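Local coordinates for fluvirucin B1 DH domain from module 1 (PDB 6OBV), which probably dehydrates a beta-hydroxyacyl chain tethered to acyl carrier protein to its alpha,beta-unsaturated form in module 1 of the fluvirucin B1 polyketide synthase, at residues Val35-Pro38 with Met39-Ala42; Leu85-Arg88 with Ala89-Val93; Asp162-Trp165 with Pro166-Ala170; Ala217-Ala220 with Gly221-Ile225. All coordinates share one frame; numbering follows the deposited sequence.

Contact 1: Val35-Pro38 with Met39-Ala42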
loop_
_atom_site.group_PDB
_atom_site.type_symbol
_atom_site.label_atom_id
_atom_site.label_comp_id
_atom_site.label_asym_id
_atom_site.label_seq_id
_atom_site.Cartn_x
_atom_site.Cartn_y
_atom_site.Cartn_z
ATOM N N VAL A 35 -7.596 8.294 0.709
ATOM C CA VAL A 35 -8.511 8.158 1.839
ATOM C C VAL A 35 -8.528 9.493 2.562
ATOM O O VAL A 35 -7.466 10.005 2.945
ATOM C CB VAL A 35 -8.088 7.037 2.810
ATOM C CG1 VAL A 35 -9.063 6.950 3.988
ATOM C CG2 VAL A 35 -7.970 5.689 2.103
ATOM N N ASP A 36 -9.725 10.053 2.752
ATOM C CA ASP A 36 -9.889 11.332 3.449
ATOM C C ASP A 36 -10.174 11.062 4.923
ATOM O O ASP A 36 -11.319 10.906 5.344
ATOM C CB ASP A 36 -10.993 12.169 2.817
ATOM C CG ASP A 36 -11.150 13.524 3.500
ATOM O OD1 ASP A 36 -10.123 14.085 3.945
ATOM O OD2 ASP A 36 -12.291 14.039 3.574
ATOM N N HIS A 37 -9.110 11.031 5.717
ATOM C CA HIS A 37 -9.176 10.725 7.131
ATOM C C HIS A 37 -7.946 11.347 7.770
ATOM O O HIS A 37 -6.906 11.434 7.114
ATOM C CB HIS A 37 -9.208 9.208 7.355
ATOM C CG HIS A 37 -9.468 8.815 8.775
ATOM N ND1 HIS A 37 -8.461 8.688 9.705
ATOM C CD2 HIS A 37 -10.620 8.529 9.424
ATOM C CE1 HIS A 37 -8.982 8.343 10.870
ATOM N NE2 HIS A 37 -10.290 8.231 10.724
ATOM N N PRO A 38 -8.030 11.821 9.024
ATOM C CA PRO A 38 -6.858 12.490 9.631
ATOM C C PRO A 38 -5.665 11.581 9.885
ATOM O O PRO A 38 -4.539 12.081 9.988
ATOM C CB PRO A 38 -7.418 13.051 10.951
ATOM C CG PRO A 38 -8.891 13.220 10.706
ATOM C CD PRO A 38 -9.258 12.045 9.815
ATOM N N MET A 39 -5.854 10.268 10.003
ATOM C CA MET A 39 -4.743 9.389 10.322
ATOM C C MET A 39 -4.379 8.448 9.192
ATOM O O MET A 39 -3.272 7.900 9.209
ATOM C CB MET A 39 -5.053 8.550 11.576
ATOM C CG MET A 39 -5.461 9.374 12.779
ATOM S SD MET A 39 -5.460 8.426 14.321
ATOM C CE MET A 39 -6.885 7.398 14.116
ATOM N N LEU A 40 -5.279 8.243 8.229
ATOM C CA LEU A 40 -5.035 7.383 7.073
ATOM C C LEU A 40 -5.216 8.183 5.796
ATOM O O LEU A 40 -6.207 8.906 5.655
ATOM C CB LEU A 40 -5.991 6.201 7.046
ATOM C CG LEU A 40 -5.946 5.323 8.273
ATOM C CD1 LEU A 40 -7.207 4.528 8.264
ATOM C CD2 LEU A 40 -4.686 4.432 8.247
ATOM N N GLY A 41 -4.282 8.025 4.860
ATOM C CA GLY A 41 -4.299 8.785 3.633
ATOM C C GLY A 41 -4.322 7.975 2.349
ATOM O O GLY A 41 -4.434 8.568 1.268
ATOM N N ALA A 42 -4.226 6.641 2.424
ATOM C CA ALA A 42 -4.132 5.850 1.198
ATOM C C ALA A 42 -4.756 4.472 1.374
ATOM O O ALA A 42 -4.621 3.850 2.429
ATOM C CB ALA A 42 -2.671 5.703 0.753
#

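Contact 2: Leu85-Arg88 with Ala89-Val93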
loop_
_atom_site.group_PDB
_atom_site.type_symbol
_atom_site.label_atom_id
_atom_site.label_comp_id
_atom_site.label_asym_id
_atom_site.label_seq_id
_atom_site.Cartn_x
_atom_site.Cartn_y
_atom_site.Cartn_z
ATOM N N LEU A 85 -9.341 3.461 13.734
ATOM C CA LEU A 85 -8.603 3.002 12.562
ATOM C C LEU A 85 -9.277 1.798 11.927
ATOM O O LEU A 85 -9.452 1.737 10.701
ATOM C CB LEU A 85 -7.169 2.660 12.960
ATOM C CG LEU A 85 -6.304 3.894 13.180
ATOM C CD1 LEU A 85 -4.933 3.562 13.755
ATOM C CD2 LEU A 85 -6.164 4.682 11.861
ATOM N N ALA A 86 -9.658 0.824 12.754
ATOM C CA ALA A 86 -10.291 -0.384 12.256
ATOM C C ALA A 86 -11.638 -0.073 11.601
ATOM O O ALA A 86 -11.977 -0.635 10.556
ATOM C CB ALA A 86 -10.456 -1.386 13.407
ATOM N N VAL A 87 -12.422 0.827 12.193
ATOM C CA VAL A 87 -13.729 1.128 11.615
ATOM C C VAL A 87 -13.576 1.856 10.281
ATOM O O VAL A 87 -14.280 1.549 9.310
ATOM C CB VAL A 87 -14.580 1.920 12.620
ATOM C CG1 VAL A 87 -15.742 2.588 11.886
ATOM C CG2 VAL A 87 -15.107 0.974 13.705
ATOM N N ARG A 88 -12.644 2.811 10.201
ATOM C CA ARG A 88 -12.429 3.511 8.939
ATOM C C ARG A 88 -12.027 2.545 7.828
ATOM O O ARG A 88 -12.467 2.688 6.680
ATOM C CB ARG A 88 -11.372 4.598 9.113
ATOM C CG ARG A 88 -11.228 5.528 7.906
ATOM C CD ARG A 88 -12.583 5.982 7.425
ATOM N NE ARG A 88 -12.489 6.847 6.244
ATOM C CZ ARG A 88 -12.359 6.409 4.994
ATOM N NH1 ARG A 88 -12.311 5.109 4.738
ATOM N NH2 ARG A 88 -12.285 7.274 3.991
ATOM N N ALA A 89 -11.202 1.543 8.145
ATOM C CA ALA A 89 -10.859 0.558 7.122
ATOM C C ALA A 89 -12.079 -0.270 6.749
ATOM O O ALA A 89 -12.283 -0.595 5.576
ATOM C CB ALA A 89 -9.723 -0.336 7.610
ATOM N N GLY A 90 -12.924 -0.585 7.732
ATOM C CA GLY A 90 -14.179 -1.244 7.423
ATOM C C GLY A 90 -15.029 -0.490 6.415
ATOM O O GLY A 90 -15.611 -1.098 5.510
ATOM N N ASP A 91 -15.150 0.838 6.575
ATOM C CA ASP A 91 -15.931 1.618 5.615
ATOM C C ASP A 91 -15.375 1.492 4.208
ATOM O O ASP A 91 -16.128 1.532 3.229
ATOM C CB ASP A 91 -15.937 3.098 5.977
ATOM C CG ASP A 91 -16.533 3.360 7.306
ATOM O OD1 ASP A 91 -17.341 2.524 7.758
ATOM O OD2 ASP A 91 -16.176 4.396 7.902
ATOM N N GLU A 92 -14.056 1.383 4.088
ATOM C CA GLU A 92 -13.441 1.387 2.777
ATOM C C GLU A 92 -13.765 0.113 2.015
ATOM O O GLU A 92 -13.729 0.117 0.782
ATOM C CB GLU A 92 -11.927 1.583 2.940
ATOM C CG GLU A 92 -11.218 2.192 1.726
ATOM C CD GLU A 92 -11.617 3.643 1.457
ATOM O OE1 GLU A 92 -12.159 4.326 2.367
ATOM O OE2 GLU A 92 -11.367 4.096 0.322
ATOM N N VAL A 93 -14.112 -0.967 2.714
ATOM C CA VAL A 93 -14.450 -2.235 2.076
ATOM C C VAL A 93 -15.927 -2.589 2.267
ATOM O O VAL A 93 -16.304 -3.741 2.089
ATOM C CB VAL A 93 -13.542 -3.377 2.569
ATOM C CG1 VAL A 93 -12.141 -3.249 1.980
ATOM C CG2 VAL A 93 -13.482 -3.406 4.067
#

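Contact 3: Asp162-Trp165 with Pro166-Ala170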
loop_
_atom_site.group_PDB
_atom_site.type_symbol
_atom_site.label_atom_id
_atom_site.label_comp_id
_atom_site.label_asym_id
_atom_site.label_seq_id
_atom_site.Cartn_x
_atom_site.Cartn_y
_atom_site.Cartn_z
ATOM N N ASP A 162 -34.844 6.640 23.878
ATOM C CA ASP A 162 -35.840 7.161 24.805
ATOM C C ASP A 162 -35.230 8.250 25.667
ATOM O O ASP A 162 -34.154 8.076 26.255
ATOM C CB ASP A 162 -36.414 6.039 25.661
ATOM C CG ASP A 162 -37.596 5.355 24.991
ATOM O OD1 ASP A 162 -37.544 5.149 23.761
ATOM O OD2 ASP A 162 -38.587 5.039 25.689
ATOM N N GLU A 163 -35.918 9.385 25.722
ATOM C CA GLU A 163 -35.286 10.615 26.175
ATOM C C GLU A 163 -36.203 11.399 27.105
ATOM O O GLU A 163 -37.080 12.149 26.659
ATOM C CB GLU A 163 -34.856 11.475 24.990
ATOM C CG GLU A 163 -33.623 12.354 25.263
ATOM C CD GLU A 163 -33.460 13.491 24.258
ATOM O OE1 GLU A 163 -33.265 13.195 23.059
ATOM O OE2 GLU A 163 -33.529 14.676 24.669
ATOM N N GLN A 164 -36.000 11.203 28.395
ATOM C CA GLN A 164 -35.702 12.324 29.266
ATOM C C GLN A 164 -34.189 12.298 29.401
ATOM O O GLN A 164 -33.605 11.224 29.585
ATOM C CB GLN A 164 -36.381 12.244 30.637
ATOM C CG GLN A 164 -37.776 11.696 30.637
ATOM C CD GLN A 164 -38.203 11.191 32.000
ATOM O OE1 GLN A 164 -38.878 10.167 32.110
ATOM N NE2 GLN A 164 -37.825 11.918 33.051
ATOM N N TRP A 165 -33.543 13.448 29.223
ATOM C CA TRP A 165 -32.107 13.504 29.469
ATOM C C TRP A 165 -31.829 14.514 30.571
ATOM O O TRP A 165 -32.127 15.709 30.399
ATOM C CB TRP A 165 -31.301 13.852 28.225
ATOM C CG TRP A 165 -29.839 13.678 28.505
ATOM C CD1 TRP A 165 -28.934 14.659 28.788
ATOM C CD2 TRP A 165 -29.124 12.441 28.579
ATOM N NE1 TRP A 165 -27.688 14.113 29.007
ATOM C CE2 TRP A 165 -27.781 12.749 28.895
ATOM C CE3 TRP A 165 -29.485 11.102 28.399
ATOM C CZ2 TRP A 165 -26.798 11.764 29.034
ATOM C CZ3 TRP A 165 -28.517 10.132 28.545
ATOM C CH2 TRP A 165 -27.184 10.466 28.853
ATOM N N PRO A 166 -31.260 14.090 31.710
ATOM C CA PRO A 166 -30.859 12.689 31.931
ATOM C C PRO A 166 -32.058 11.812 32.315
ATOM O O PRO A 166 -33.099 12.353 32.683
ATOM C CB PRO A 166 -29.849 12.795 33.076
ATOM C CG PRO A 166 -30.350 13.993 33.872
ATOM C CD PRO A 166 -30.976 14.945 32.879
ATOM N N PRO A 167 -31.925 10.492 32.188
ATOM C CA PRO A 167 -33.069 9.607 32.452
ATOM C C PRO A 167 -33.632 9.803 33.849
ATOM O O PRO A 167 -32.937 10.250 34.765
ATOM C CB PRO A 167 -32.473 8.207 32.290
ATOM C CG PRO A 167 -31.392 8.408 31.297
ATOM C CD PRO A 167 -30.796 9.759 31.591
ATOM N N ALA A 168 -34.904 9.459 34.002
ATOM C CA ALA A 168 -35.537 9.541 35.311
ATOM C C ALA A 168 -34.810 8.637 36.301
ATOM O O ALA A 168 -34.243 7.602 35.936
ATOM C CB ALA A 168 -37.018 9.162 35.224
ATOM N N GLY A 169 -34.798 9.062 37.563
ATOM C CA GLY A 169 -34.101 8.330 38.596
ATOM C C GLY A 169 -32.596 8.515 38.645
ATOM O O GLY A 169 -31.956 7.953 39.541
ATOM N N ALA A 170 -32.003 9.282 37.730
ATOM C CA ALA A 170 -30.553 9.469 37.708
ATOM C C ALA A 170 -30.149 10.615 38.627
ATOM O O ALA A 170 -30.740 11.701 38.579
ATOM C CB ALA A 170 -30.056 9.738 36.287
HETATM O O HOH W 1 -36.148 8.153 31.743
#

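Contact 4: Ala217-Ala220 with Gly221-Ile225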
loop_
_atom_site.group_PDB
_atom_site.type_symbol
_atom_site.label_atom_id
_atom_site.label_comp_id
_atom_site.label_asym_id
_atom_site.label_seq_id
_atom_site.Cartn_x
_atom_site.Cartn_y
_atom_site.Cartn_z
ATOM N N ALA A 217 -12.223 19.769 18.757
ATOM C CA ALA A 217 -13.517 20.004 18.124
ATOM C C ALA A 217 -13.364 20.500 16.694
ATOM O O ALA A 217 -14.201 20.191 15.839
ATOM C CB ALA A 217 -14.332 21.011 18.939
ATOM N N ALA A 218 -12.303 21.266 16.413
ATOM C CA ALA A 218 -12.100 21.796 15.070
ATOM C C ALA A 218 -11.787 20.699 14.060
ATOM O O ALA A 218 -12.115 20.839 12.878
ATOM C CB ALA A 218 -10.973 22.825 15.075
ATOM N N GLU A 219 -11.133 19.623 14.486
ATOM C CA GLU A 219 -10.767 18.545 13.581
ATOM C C GLU A 219 -11.658 17.319 13.752
ATOM O O GLU A 219 -11.370 16.272 13.171
ATOM C CB GLU A 219 -9.283 18.173 13.766
ATOM C CG GLU A 219 -8.854 17.899 15.220
ATOM C CD GLU A 219 -7.752 16.831 15.364
ATOM O OE1 GLU A 219 -7.304 16.241 14.349
ATOM O OE2 GLU A 219 -7.344 16.558 16.516
ATOM N N ALA A 220 -12.744 17.426 14.516
ATOM C CA ALA A 220 -13.531 16.235 14.823
ATOM C C ALA A 220 -14.354 15.757 13.629
ATOM O O ALA A 220 -14.662 14.563 13.536
ATOM C CB ALA A 220 -14.437 16.498 16.028
ATOM N N GLY A 221 -14.714 16.664 12.714
ATOM C CA GLY A 221 -15.568 16.296 11.595
ATOM C C GLY A 221 -14.969 15.246 10.676
ATOM O O GLY A 221 -15.703 14.467 10.056
ATOM N N GLY A 222 -13.638 15.195 10.582
ATOM C CA GLY A 222 -12.975 14.204 9.757
ATOM C C GLY A 222 -12.847 12.828 10.374
ATOM O O GLY A 222 -12.580 11.856 9.659
ATOM N N TYR A 223 -13.022 12.713 11.680
ATOM C CA TYR A 223 -12.977 11.407 12.304
ATOM C C TYR A 223 -14.339 10.734 12.193
ATOM O O TYR A 223 -15.373 11.391 12.067
ATOM C CB TYR A 223 -12.551 11.526 13.766
ATOM C CG TYR A 223 -11.075 11.871 13.927
ATOM C CD1 TYR A 223 -10.099 10.875 13.888
ATOM C CD2 TYR A 223 -10.662 13.182 14.117
ATOM C CE1 TYR A 223 -8.754 11.165 14.031
ATOM C CE2 TYR A 223 -9.315 13.487 14.266
ATOM C CZ TYR A 223 -8.368 12.471 14.227
ATOM O OH TYR A 223 -7.032 12.777 14.362
ATOM N N GLY A 224 -14.319 9.404 12.200
ATOM C CA GLY A 224 -15.521 8.650 12.485
ATOM C C GLY A 224 -16.052 9.050 13.850
ATOM O O GLY A 224 -17.191 9.494 13.978
ATOM N N ILE A 225 -15.223 8.892 14.881
ATOM C CA ILE A 225 -15.424 9.551 16.168
ATOM C C ILE A 225 -14.043 9.858 16.732
ATOM O O ILE A 225 -13.189 8.963 16.819
ATOM C CB ILE A 225 -16.284 8.713 17.144
ATOM C CG1 ILE A 225 -16.631 9.588 18.365
ATOM C CG2 ILE A 225 -15.569 7.385 17.526
ATOM C CD1 ILE A 225 -17.729 9.085 19.313
#

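Contact 1: Val35-Pro38 with Met39-Ala42
Val35 packs against Gly41 and Ala42 in this hairpin-like reversal, and His37 packs beside Met39. The chain runs out along Val35-Pro38 and returns along Met39-Ala42, with the two directions 164° apart. Val35 N and O both meet Gly41 where the two arms part. The N donates a weak hydrogen bond to Gly41 O at 3.2 Å, and Val35 O receives the CA-H of Gly41 at a CA to O distance of 3.5 Å. Val35 CG1 lies anti to the backbone N (chi1 179°). That places CG1 over the start of the returning strand, 4.4 Å from Leu40 CB, while CG2 rests on the Ala42 backbone, 3.5 Å from its C.

At the turn, His37 and Met39 lie side by side and point the same way. Met39 N donates to His37 ND1 at 3.1 Å, nearly straight at the hydrogen but 26° out of the imidazole plane. ND1 is thus the acceptor, which is consistent with NE2 carrying the proton in its hydrogen bond to Glu84 OE2. This pairing ties down both ring nitrogens and fixes the ring rotation. Pro38 CD covers part of one ring face near the rim. The Met39 chain bends at the CG-SD bond, and its CE comes to 4.0 Å from His37 CE1.

Gly41 and Ala42 both face Thr55, which makes a classic beta bulge where strand 40-45 pairs with strand 52-58. Leu40 packs on Leu54 and Met39, just before the strand, on Ile58. Helix 79-92 lies against the side chains of Val35, His37, Met39 and Leu40.

Contact 2: Leu85-Arg88 with Ala89-Val93
Glu92 OE1 meets the edge of the Arg88 guanidinium, one helical turn along. Arg88 NH1 donates to Glu92 OE1 in an almost straight salt bridge (176°). The modelled distance between NH1 and OE1 is 2.5 Å, shorter than usual, so its exact length is doubtful. The acceptor lies within 2° of the guanidinium plane, and NH1 approaches OE1 nearly along the C-O bond. The carboxylate is turned only 21° from the guanidinium. Both side chains start anti to the backbone N and then bend at chi2, which curls them toward each other over the helix surface.

This is the last part of helix 79-92. Its place against curved antiparallel strands is consistent with the central helix of a hot-dog fold, the fold known for polyketide dehydratases. Ala89 packs on Leu54, Val119 and Val121 of strands 52-58 and 115-121. Regular i to i+4 bonds run through Ala89 N to Leu85 O, Gly90 N to Ala86 O and Asp91 N to Val87 O. The next, Glu92 N to Arg88 O, is weak at 3.3 Å.

Asp91 crosses Arg88 at about a right angle. Its OD2 touches the aliphatic part, 4.0 Å from Arg88 CD. The charged atoms do not meet, with Arg88 NE 4.7 Å from Asp91 OD2.

Contact 3: Asp162-Trp165 with Pro166-Ala170
The Trp165 indole carries Pro166 on one face. Pro166 CA sits 4.0 Å from the centroid of the five-membered ring, 23° off its normal, which makes a CH-pi contact. Pro167 CD meets the benzo side obliquely, 3.7 Å from Trp165 CE3. At the rim, NE1 is hydrogen-bonded to Glu209 OE2. The indole also forms a cation-pi pair with Arg266 and an edge-to-face pair with Trp200.

The peptide bond between Trp165 and Pro166 is cis. An aromatic residue packed on the following proline is a familiar companion of such a bond. Trp165 CG is anti to the backbone N (chi1 -171°), and this lays the ring under Pro166. The sharp reversal also brings Gln164 O to 3.3 Å from Pro167 CA.

On the outer side Gln164 reaches along to Ala168, with NE2 3.6 Å from Ala168 CB. A water accepts from Ala168 N and donates a weak bond to Gln164 OE1. A type II turn follows from Pro167 to Ala170, with Gly169 at positive phi, closed by Ala170 N to Pro167 O.

The segment is a surface loop leading into strand 171-173. Its prolines and Ala170 pack on Trp200, Arg202 and Phe207 of strands 196-202 and 205-211.

Contact 4: Ala217-Ala220 with Gly221-Ile225
Glu219 CG stands between the backbone N and the carbonyl carbon (chi1 51°), and Tyr223 CG is anti to its own carbonyl carbon (chi1 -72°). These torsions bring the carboxylate to the edge of the phenol. The two side chains meet at a slant, their planes 77° apart. Glu219 CD lies in the ring plane, and OE1 is 3.4 Å from Tyr223 CE2. Tyr223 OH donates to Glu219 OE1 as well, but at 3.5 Å this bond is weak. The same ring edge also meets the backbone, with Glu219 O 3.3 Å from Tyr223 CD2.

The main chain folds through Gly221 and Gly222. Tyr223 N donates to Ala220 O at 3.1 Å, from well above the carbonyl plane and not on a lone pair.

Glu219 OE2 has a firmer partner in NE2 of His226, which begins the HPALLD sequence that in this family probably carries the catalytic aspartate, so the contact may lie close to the active site. Tyr223 also touches His63 and shares a weak hydrogen bond with Trp65. The turn joins helix 214-218 to helix 227-232. Glu84 of helix 79-92 takes the N-H groups of Gly224 and Ile225, and the Gly224 backbone is hydrogen-bonded to Gly261.

Contacts 1, 2 and 4 cluster, while contact 3 stands apart on the surface. Contact 1 touches contact 2 through Val35 CG1, 3.2 Å from Arg88 NH2, and through Met39 CE, 3.6 Å from Leu85 CD2. It touches contact 4 where Pro38 CB lies 3.4 Å from Tyr223 OH. Contacts 2 and 4 do not meet; their nearest atoms are about 6 Å apart. Glu84, just before contact 2, links contacts 1 and 4: OE2 serves His37 NE2 and Gly224 N, and OE1 takes Ile225 N. The Pro38-Met39 turn and Tyr223 both touch His63. The HPALLD sequence next to contact 4 probably puts this cluster near the active site. The centre of contact 3 is about 38, 33 and 27 Å from those of contacts 1, 2 and 4.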